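Local structure of phage-related protein (Bordetella bronchiseptica RB50, 3BJQ) at residues E[34-43]-E[263-272]; E[47-55]-E[297-305]. The protein is of uncertain function but is probably a phage coat protein, related in part to the major capsid protein E family. All coordinates share one frame; numbering follows the deposited sequence.

Interaction 1: E[34-43]-E[263-272]; sequences LFPVAPVAQY and FGYTYQIEGH
F35 and F263 open the contact with an offset edge-to-face pair: the edge of F263 is turned toward the face of F35, centroids 5.5 Å apart and planes at 62°. Setting F263 CG anti to the backbone N (chi1 168°) brings the ring back toward F35, and F35 also packs on helix 105-131. Beyond this pair strands 37-40 and 264-269 run parallel, P36, A38 and V40 exchanging backbone hydrogen bonds with T266, Q268 and E270. V37 and T266 share one side of the pair. There V37 CG1 sits over one face of the Q268 amide, 3.6 Å from its CD, while CG2 meets T266 CB. That amide is held at both ends, NE2 donating to H272 O at 3.0 Å and OE1 hydrogen-bonded to a tetraethylene glycol molecule. A38 and Y267 take the other side, where V40 CG1 makes an off-centre CH-pi contact with the Y267 ring, 4.2 Å from its centroid. Farther on, I269 CD1 sits over one face of Y43, 3.9 Å from the ring centroid, and I269 CG1 comes within 3.7 Å of Y43 CZ. The hydroxyl of Y43 is hydrogen-bonded to the D294 carboxylate, and the backbone N of the same aspartate to H272 ND1. T266 OG1 donates to F35 O at 2.7 Å and is hydrogen-bonded to H123 NE2 as well. The buried T266 hydroxyl thus has two partners; as its proton goes to F35 O, it probably accepts from H123 NE2, linking strand 264-269 to helix 105-131 and to the backbone that leads into strand 37-40.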
loop_
_atom_site.group_PDB
_atom_site.type_symbol
_atom_site.label_atom_id
_atom_site.label_comp_id
_atom_site.label_asym_id
_atom_site.label_seq_id
_atom_site.Cartn_x
_atom_site.Cartn_y
_atom_site.Cartn_z
ATOM N N LEU E 34 15.616 -10.528 36.979
ATOM C CA LEU E 34 15.822 -11.774 37.713
ATOM C C LEU E 34 14.742 -12.793 37.340
ATOM O O LEU E 34 15.011 -13.988 37.307
ATOM C CB LEU E 34 15.765 -11.538 39.230
ATOM C CG LEU E 34 16.951 -10.837 39.901
ATOM C CD1 LEU E 34 16.983 -9.353 39.542
ATOM C CD2 LEU E 34 16.875 -11.039 41.401
ATOM N N PHE E 35 13.538 -12.293 37.052
ATOM C CA PHE E 35 12.375 -13.123 36.781
ATOM C C PHE E 35 11.704 -12.694 35.495
ATOM O O PHE E 35 10.607 -12.095 35.542
ATOM C CB PHE E 35 11.365 -12.957 37.921
ATOM C CG PHE E 35 11.846 -13.434 39.261
ATOM C CD1 PHE E 35 12.503 -12.580 40.125
ATOM C CD2 PHE E 35 11.584 -14.719 39.687
ATOM C CE1 PHE E 35 12.914 -13.010 41.369
ATOM C CE2 PHE E 35 11.995 -15.163 40.928
ATOM C CZ PHE E 35 12.664 -14.301 41.775
ATOM N N PRO E 36 12.315 -13.014 34.330
ATOM C CA PRO E 36 11.717 -12.599 33.069
ATOM C C PRO E 36 10.303 -13.112 32.845
ATOM O O PRO E 36 9.948 -14.219 33.255
ATOM C CB PRO E 36 12.685 -13.168 32.019
ATOM C CG PRO E 36 13.928 -13.267 32.715
ATOM C CD PRO E 36 13.559 -13.744 34.083
ATOM N N VAL E 37 9.498 -12.287 32.196
ATOM C CA VAL E 37 8.118 -12.617 31.919
ATOM C C VAL E 37 7.985 -13.710 30.850
ATOM O O VAL E 37 8.542 -13.617 29.767
ATOM C CB VAL E 37 7.282 -11.352 31.572
ATOM C CG1 VAL E 37 5.840 -11.736 31.253
ATOM C CG2 VAL E 37 7.325 -10.367 32.729
ATOM N N ALA E 38 7.270 -14.777 31.206
ATOM C CA ALA E 38 7.104 -15.910 30.345
ATOM C C ALA E 38 5.635 -16.336 30.431
ATOM O O ALA E 38 5.066 -16.317 31.522
ATOM C CB ALA E 38 8.005 -17.020 30.813
ATOM N N PRO E 39 5.006 -16.695 29.290
ATOM C CA PRO E 39 3.578 -17.011 29.302
ATOM C C PRO E 39 3.204 -18.394 29.843
ATOM O O PRO E 39 3.892 -19.395 29.592
ATOM C CB PRO E 39 3.198 -16.891 27.825
ATOM C CG PRO E 39 4.440 -17.343 27.130
ATOM C CD PRO E 39 5.563 -16.794 27.931
ATOM N N VAL E 40 2.125 -18.411 30.624
ATOM C CA VAL E 40 1.474 -19.614 31.056
ATOM C C VAL E 40 -0.039 -19.451 30.773
ATOM O O VAL E 40 -0.509 -18.362 30.451
ATOM C CB VAL E 40 1.702 -19.960 32.573
ATOM C CG1 VAL E 40 3.138 -20.046 32.899
ATOM C CG2 VAL E 40 1.004 -18.987 33.514
ATOM N N ALA E 41 -0.776 -20.542 30.869
ATOM C CA ALA E 41 -2.229 -20.525 30.663
ATOM C C ALA E 41 -3.005 -20.718 31.961
ATOM O O ALA E 41 -4.112 -20.197 32.101
ATOM C CB ALA E 41 -2.617 -21.608 29.675
ATOM N N GLN E 42 -2.442 -21.487 32.893
ATOM C CA GLN E 42 -3.117 -21.841 34.156
ATOM C C GLN E 42 -2.853 -20.857 35.302
ATOM O O GLN E 42 -1.703 -20.455 35.541
ATOM C CB GLN E 42 -2.682 -23.238 34.638
ATOM C CG GLN E 42 -3.102 -24.445 33.769
ATOM C CD GLN E 42 -2.582 -25.802 34.324
ATOM O OE1 GLN E 42 -1.774 -25.850 35.264
ATOM N NE2 GLN E 42 -3.059 -26.906 33.737
ATOM N N TYR E 43 -3.922 -20.512 36.024
ATOM C CA TYR E 43 -3.838 -19.666 37.214
ATOM C C TYR E 43 -3.275 -20.407 38.428
ATOM O O TYR E 43 -2.723 -19.790 39.347
ATOM C CB TYR E 43 -5.204 -19.093 37.585
ATOM C CG TYR E 43 -5.533 -17.854 36.822
ATOM C CD1 TYR E 43 -6.060 -17.920 35.548
ATOM C CD2 TYR E 43 -5.305 -16.609 37.371
ATOM C CE1 TYR E 43 -6.357 -16.759 34.827
ATOM C CE2 TYR E 43 -5.598 -15.448 36.665
ATOM C CZ TYR E 43 -6.123 -15.537 35.399
ATOM O OH TYR E 43 -6.382 -14.410 34.702
ATOM N N PHE E 263 17.179 -19.319 36.525
ATOM C CA PHE E 263 16.909 -19.069 37.949
ATOM C C PHE E 263 15.425 -18.882 38.254
ATOM O O PHE E 263 14.900 -19.405 39.239
ATOM C CB PHE E 263 17.669 -17.825 38.444
ATOM C CG PHE E 263 17.223 -17.345 39.806
ATOM C CD1 PHE E 263 17.678 -17.963 40.952
ATOM C CD2 PHE E 263 16.353 -16.275 39.932
ATOM C CE1 PHE E 263 17.249 -17.554 42.193
ATOM C CE2 PHE E 263 15.931 -15.858 41.163
ATOM C CZ PHE E 263 16.376 -16.496 42.295
ATOM N N GLY E 264 14.743 -18.096 37.432
ATOM C CA GLY E 264 13.327 -17.799 37.701
ATOM C C GLY E 264 12.592 -17.160 36.551
ATOM O O GLY E 264 13.180 -16.786 35.542
ATOM N N TYR E 265 11.276 -17.051 36.720
ATOM C CA TYR E 265 10.392 -16.490 35.711
ATOM C C TYR E 265 9.249 -15.783 36.396
ATOM O O TYR E 265 8.898 -16.123 37.514
ATOM C CB TYR E 265 9.769 -17.611 34.849
ATOM C CG TYR E 265 10.766 -18.227 33.911
ATOM C CD1 TYR E 265 11.204 -17.525 32.794
ATOM C CD2 TYR E 265 11.313 -19.490 34.164
ATOM C CE1 TYR E 265 12.167 -18.078 31.936
ATOM C CE2 TYR E 265 12.276 -20.056 33.303
ATOM C CZ TYR E 265 12.692 -19.349 32.206
ATOM O OH TYR E 265 13.646 -19.884 31.351
ATOM N N THR E 266 8.683 -14.803 35.707
ATOM C CA THR E 266 7.400 -14.235 36.096
ATOM C C THR E 266 6.353 -15.026 35.270
ATOM O O THR E 266 6.237 -14.871 34.060
ATOM C CB THR E 266 7.333 -12.679 35.885
ATOM O OG1 THR E 266 8.249 -12.007 36.783
ATOM C CG2 THR E 266 5.940 -12.147 36.112
ATOM N N TYR E 267 5.666 -15.951 35.926
ATOM C CA TYR E 267 4.597 -16.731 35.294
ATOM C C TYR E 267 3.487 -15.739 35.016
ATOM O O TYR E 267 2.967 -15.126 35.956
ATOM C CB TYR E 267 4.122 -17.855 36.250
ATOM C CG TYR E 267 4.967 -19.123 36.224
ATOM C CD1 TYR E 267 6.337 -19.078 35.951
ATOM C CD2 TYR E 267 4.416 -20.345 36.508
ATOM C CE1 TYR E 267 7.113 -20.221 35.924
ATOM C CE2 TYR E 267 5.202 -21.511 36.503
ATOM C CZ TYR E 267 6.536 -21.438 36.191
ATOM O OH TYR E 267 7.308 -22.570 36.176
ATOM N N GLN E 268 3.131 -15.548 33.747
ATOM C CA GLN E 268 2.183 -14.514 33.385
ATOM C C GLN E 268 1.160 -15.038 32.424
ATOM O O GLN E 268 1.500 -15.676 31.442
ATOM C CB GLN E 268 2.885 -13.308 32.760
ATOM C CG GLN E 268 1.943 -12.125 32.555
ATOM C CD GLN E 268 2.660 -10.794 32.567
ATOM O OE1 GLN E 268 3.292 -10.434 33.563
ATOM N NE2 GLN E 268 2.561 -10.051 31.465
ATOM N N ILE E 269 -0.111 -14.767 32.699
ATOM C CA ILE E 269 -1.160 -15.270 31.817
ATOM C C ILE E 269 -0.949 -14.769 30.390
ATOM O O ILE E 269 -0.700 -13.592 30.175
ATOM C CB ILE E 269 -2.562 -14.880 32.309
ATOM C CG1 ILE E 269 -2.819 -15.505 33.679
ATOM C CG2 ILE E 269 -3.586 -15.314 31.301
ATOM C CD1 ILE E 269 -2.779 -17.057 33.707
ATOM N N GLU E 270 -1.069 -15.670 29.418
ATOM C CA GLU E 270 -0.788 -15.338 28.022
ATOM C C GLU E 270 -1.668 -14.172 27.556
ATOM O O GLU E 270 -2.861 -14.147 27.806
ATOM C CB GLU E 270 -1.004 -16.559 27.128
ATOM C CG GLU E 270 -0.426 -16.415 25.724
ATOM C CD GLU E 270 -0.596 -17.678 24.868
ATOM O OE1 GLU E 270 -1.343 -18.614 25.283
ATOM O OE2 GLU E 270 0.025 -17.732 23.774
ATOM N N GLY E 271 -1.055 -13.190 26.913
ATOM C CA GLY E 271 -1.792 -12.033 26.419
ATOM C C GLY E 271 -1.799 -10.848 27.358
ATOM O O GLY E 271 -2.042 -9.725 26.922
ATOM N N HIS E 272 -1.511 -11.070 28.636
ATOM C CA HIS E 272 -1.477 -9.974 29.598
ATOM C C HIS E 272 -0.195 -9.156 29.399
ATOM O O HIS E 272 0.837 -9.706 29.062
ATOM C CB HIS E 272 -1.612 -10.504 31.019
ATOM C CG HIS E 272 -2.970 -11.048 31.321
ATOM N ND1 HIS E 272 -3.524 -11.026 32.581
ATOM C CD2 HIS E 272 -3.918 -11.564 30.507
ATOM C CE1 HIS E 272 -4.728 -11.557 32.542
ATOM N NE2 HIS E 272 -4.993 -11.890 31.293
#

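Interaction 2: E[47-55]-E[297-305]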
loop_
_atom_site.group_PDB
_atom_site.type_symbol
_atom_site.label_atom_id
_atom_site.label_comp_id
_atom_site.label_asym_id
_atom_site.label_seq_id
_atom_site.Cartn_x
_atom_site.Cartn_y
_atom_site.Cartn_z
ATOM N N ILE E 47 5.305 -25.234 39.590
ATOM C CA ILE E 47 6.430 -24.539 39.000
ATOM C C ILE E 47 7.312 -25.580 38.341
ATOM O O ILE E 47 7.721 -26.548 38.991
ATOM C CB ILE E 47 7.277 -23.777 40.084
ATOM C CG1 ILE E 47 6.438 -22.705 40.792
ATOM C CG2 ILE E 47 8.544 -23.164 39.467
ATOM C CD1 ILE E 47 7.103 -22.098 42.010
ATOM N N LEU E 48 7.627 -25.384 37.066
ATOM C CA LEU E 48 8.569 -26.278 36.390
ATOM C C LEU E 48 9.920 -25.948 36.977
ATOM O O LEU E 48 10.408 -24.811 36.840
ATOM C CB LEU E 48 8.516 -26.110 34.878
ATOM C CG LEU E 48 9.225 -27.228 34.105
ATOM C CD1 LEU E 48 8.545 -28.600 34.318
ATOM C CD2 LEU E 48 9.241 -26.881 32.641
ATOM N N THR E 49 10.509 -26.925 37.658
ATOM C CA THR E 49 11.690 -26.722 38.500
ATOM C C THR E 49 12.929 -27.363 37.890
ATOM O O THR E 49 12.873 -28.447 37.318
ATOM C CB THR E 49 11.403 -27.254 39.918
ATOM O OG1 THR E 49 10.232 -26.602 40.425
ATOM C CG2 THR E 49 12.561 -27.009 40.897
ATOM N N PHE E 50 14.051 -26.672 38.027
ATOM C CA PHE E 50 15.305 -27.116 37.472
ATOM C C PHE E 50 16.322 -27.344 38.571
ATOM O O PHE E 50 16.839 -26.402 39.167
ATOM C CB PHE E 50 15.797 -26.089 36.453
ATOM C CG PHE E 50 14.712 -25.622 35.527
ATOM C CD1 PHE E 50 14.184 -26.480 34.582
ATOM C CD2 PHE E 50 14.165 -24.368 35.670
ATOM C CE1 PHE E 50 13.180 -26.070 33.741
ATOM C CE2 PHE E 50 13.169 -23.933 34.843
ATOM C CZ PHE E 50 12.684 -24.783 33.851
ATOM N N GLY E 51 16.592 -28.614 38.830
ATOM C CA GLY E 51 17.605 -29.017 39.775
ATOM C C GLY E 51 18.889 -29.328 39.030
ATOM O O GLY E 51 19.045 -28.951 37.858
ATOM N N LYS E 52 19.797 -30.037 39.695
ATOM C CA LYS E 52 21.109 -30.316 39.126
ATOM C C LYS E 52 20.993 -31.106 37.836
ATOM O O LYS E 52 21.674 -30.802 36.863
ATOM C CB LYS E 52 21.992 -31.064 40.135
ATOM C CG LYS E 52 23.484 -30.978 39.826
ATOM C CD LYS E 52 24.347 -31.551 40.951
ATOM C CE LYS E 52 25.814 -31.167 40.789
ATOM N NZ LYS E 52 26.636 -31.559 41.996
ATOM N N GLU E 53 20.130 -32.114 37.823
ATOM C CA GLU E 53 19.937 -32.950 36.639
ATOM C C GLU E 53 19.444 -32.147 35.426
ATOM O O GLU E 53 19.900 -32.363 34.315
ATOM C CB GLU E 53 18.925 -34.046 36.934
ATOM C CG GLU E 53 18.633 -34.946 35.727
ATOM C CD GLU E 53 17.255 -35.617 35.771
ATOM O OE1 GLU E 53 16.289 -35.005 36.291
ATOM O OE2 GLU E 53 17.137 -36.754 35.250
ATOM N N ALA E 54 18.501 -31.244 35.655
ATOM C CA ALA E 54 17.946 -30.383 34.593
ATOM C C ALA E 54 19.014 -29.561 33.900
ATOM O O ALA E 54 19.075 -29.511 32.668
ATOM C CB ALA E 54 16.875 -29.447 35.167
ATOM N N PHE E 55 19.865 -28.913 34.692
ATOM C CA PHE E 55 20.940 -28.104 34.110
ATOM C C PHE E 55 21.988 -28.977 33.448
ATOM O O PHE E 55 22.538 -28.591 32.437
ATOM C CB PHE E 55 21.590 -27.165 35.122
ATOM C CG PHE E 55 20.771 -25.938 35.425
ATOM C CD1 PHE E 55 20.783 -24.863 34.572
ATOM C CD2 PHE E 55 20.005 -25.860 36.570
ATOM C CE1 PHE E 55 20.037 -23.713 34.848
ATOM C CE2 PHE E 55 19.264 -24.719 36.859
ATOM C CZ PHE E 55 19.289 -23.641 35.989
ATOM N N PRO E 297 5.887 -14.072 40.120
ATOM C CA PRO E 297 7.277 -14.536 40.096
ATOM C C PRO E 297 7.433 -15.916 40.736
ATOM O O PRO E 297 6.785 -16.199 41.729
ATOM C CB PRO E 297 8.013 -13.490 40.950
ATOM C CG PRO E 297 7.150 -12.272 40.862
ATOM C CD PRO E 297 5.750 -12.782 40.831
ATOM N N ALA E 298 8.306 -16.742 40.168
ATOM C CA ALA E 298 8.528 -18.096 40.646
ATOM C C ALA E 298 10.033 -18.393 40.562
ATOM O O ALA E 298 10.669 -18.078 39.569
ATOM C CB ALA E 298 7.744 -19.065 39.804
ATOM N N LEU E 299 10.591 -18.964 41.625
ATOM C CA LEU E 299 11.978 -19.394 41.621
ATOM C C LEU E 299 11.923 -20.817 41.057
ATOM O O LEU E 299 11.297 -21.677 41.624
ATOM C CB LEU E 299 12.568 -19.347 43.043
ATOM C CG LEU E 299 14.090 -19.193 43.128
ATOM C CD1 LEU E 299 14.543 -18.796 44.531
ATOM C CD2 LEU E 299 14.773 -20.440 42.684
ATOM N N SER E 300 12.531 -21.036 39.901
ATOM C CA SER E 300 12.527 -22.349 39.268
ATOM C C SER E 300 13.861 -23.060 39.429
ATOM O O SER E 300 13.878 -24.264 39.511
ATOM C CB SER E 300 12.125 -22.225 37.771
ATOM O OG SER E 300 12.834 -21.181 37.107
ATOM N N GLY E 301 14.970 -22.317 39.485
ATOM C CA GLY E 301 16.310 -22.901 39.514
ATOM C C GLY E 301 17.234 -22.312 40.570
ATOM O O GLY E 301 18.073 -21.468 40.274
HETATM N N MSE E 302 17.097 -22.800 41.794
HETATM C CA MSE E 302 17.893 -22.325 42.937
HETATM C C MSE E 302 19.394 -22.415 42.700
HETATM O O MSE E 302 20.136 -21.505 43.049
HETATM C CB MSE E 302 17.514 -23.084 44.207
HETATM C CG MSE E 302 18.329 -22.684 45.452
HETATM SE SE MSE E 302 19.957 -23.702 45.627
HETATM C CE MSE E 302 19.025 -25.449 45.961
ATOM N N LEU E 303 19.850 -23.490 42.081
ATOM C CA LEU E 303 21.272 -23.653 41.866
ATOM C C LEU E 303 21.842 -22.622 40.901
ATOM O O LEU E 303 23.055 -22.507 40.783
ATOM C CB LEU E 303 21.594 -25.055 41.328
ATOM C CG LEU E 303 21.452 -26.221 42.286
ATOM C CD1 LEU E 303 21.690 -27.533 41.473
ATOM C CD2 LEU E 303 22.423 -26.112 43.453
ATOM N N ALA E 304 20.977 -21.919 40.177
ATOM C CA ALA E 304 21.425 -20.852 39.292
ATOM C C ALA E 304 21.454 -19.494 40.014
ATOM O O ALA E 304 21.715 -18.485 39.378
ATOM C CB ALA E 304 20.562 -20.775 38.037
ATOM N N GLY E 305 21.206 -19.499 41.330
ATOM C CA GLY E 305 21.200 -18.296 42.149
ATOM C C GLY E 305 22.102 -18.392 43.368
ATOM O O GLY E 305 22.477 -19.488 43.821
HETATM O O HOH W 1 18.249 -25.726 41.374
#
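F50 and S300 meet where strand 44-49 gives way to helix 52-58 and strand 286-299 runs out into a 3-10 segment at 302-304. The family assignment is consistent with an HK97-like coat-protein fold; within it the contact lies between the end of strand 286-299, the start of helix 52-58, and helix 158-173. F50 N donates to S300 O at 2.8 Å in an almost straight bond (176°), although the donor stands 36° out of the carbonyl plane. The same carbonyl is approached by T49 CG2, while S300 CB presses on F50 CE2 at 3.5 Å and G301 N lies at the edge of the F50 ring. With chi1 at 47°, S300 OG falls between its backbone N and carbonyl carbon, and it is hydrogen-bonded to S262 O. On the strand side, I47 CD1 rests on A298 CB at 3.8 Å, and Y267 packs against both residues.

At the helix end of the contact, the F55 ring projects from the first turn of helix 52-58, its CZ 3.7 Å from A304 CB and its edge toward G301 CA. I173 of helix 158-173 packs on F55, L303 and A304 alike, closing an apolar cluster. L303 extends its CD1 to the start of helix 52-58, 3.6 Å from K52 N, just past G51 at the N-cap position. The K52 chain leads away from this contact and forms a long, weak ion pair with D235 of a neighbouring subunit. One water completes the join: it donates to F50 O at 2.7 Å and accepts from L303 N at 2.8 Å.

In the fold
Interactions 1 and 2 have centres about 15 Å apart and both reach one sheet, through its antiparallel neighbours, strands 264-269 and 286-299. Two probable backbone hydrogen bonds join them directly, Y265 O to A298 N at 2.8 Å and F263 O to G301 N at 2.9 Å; F35 CE2 also packs 3.5 Å from A298 O. A further hydrogen bond links Y267 OH and L48 N. Strands 37-40 and 44-49 follow each other in the chain, so one N-terminal stretch meets strand 264-269 and then the end of strand 286-299 with the turn after it. The bound tetraethylene glycol, probably from crystallisation, lies beside Q268 of interaction 1, about 3 Å from its side chain.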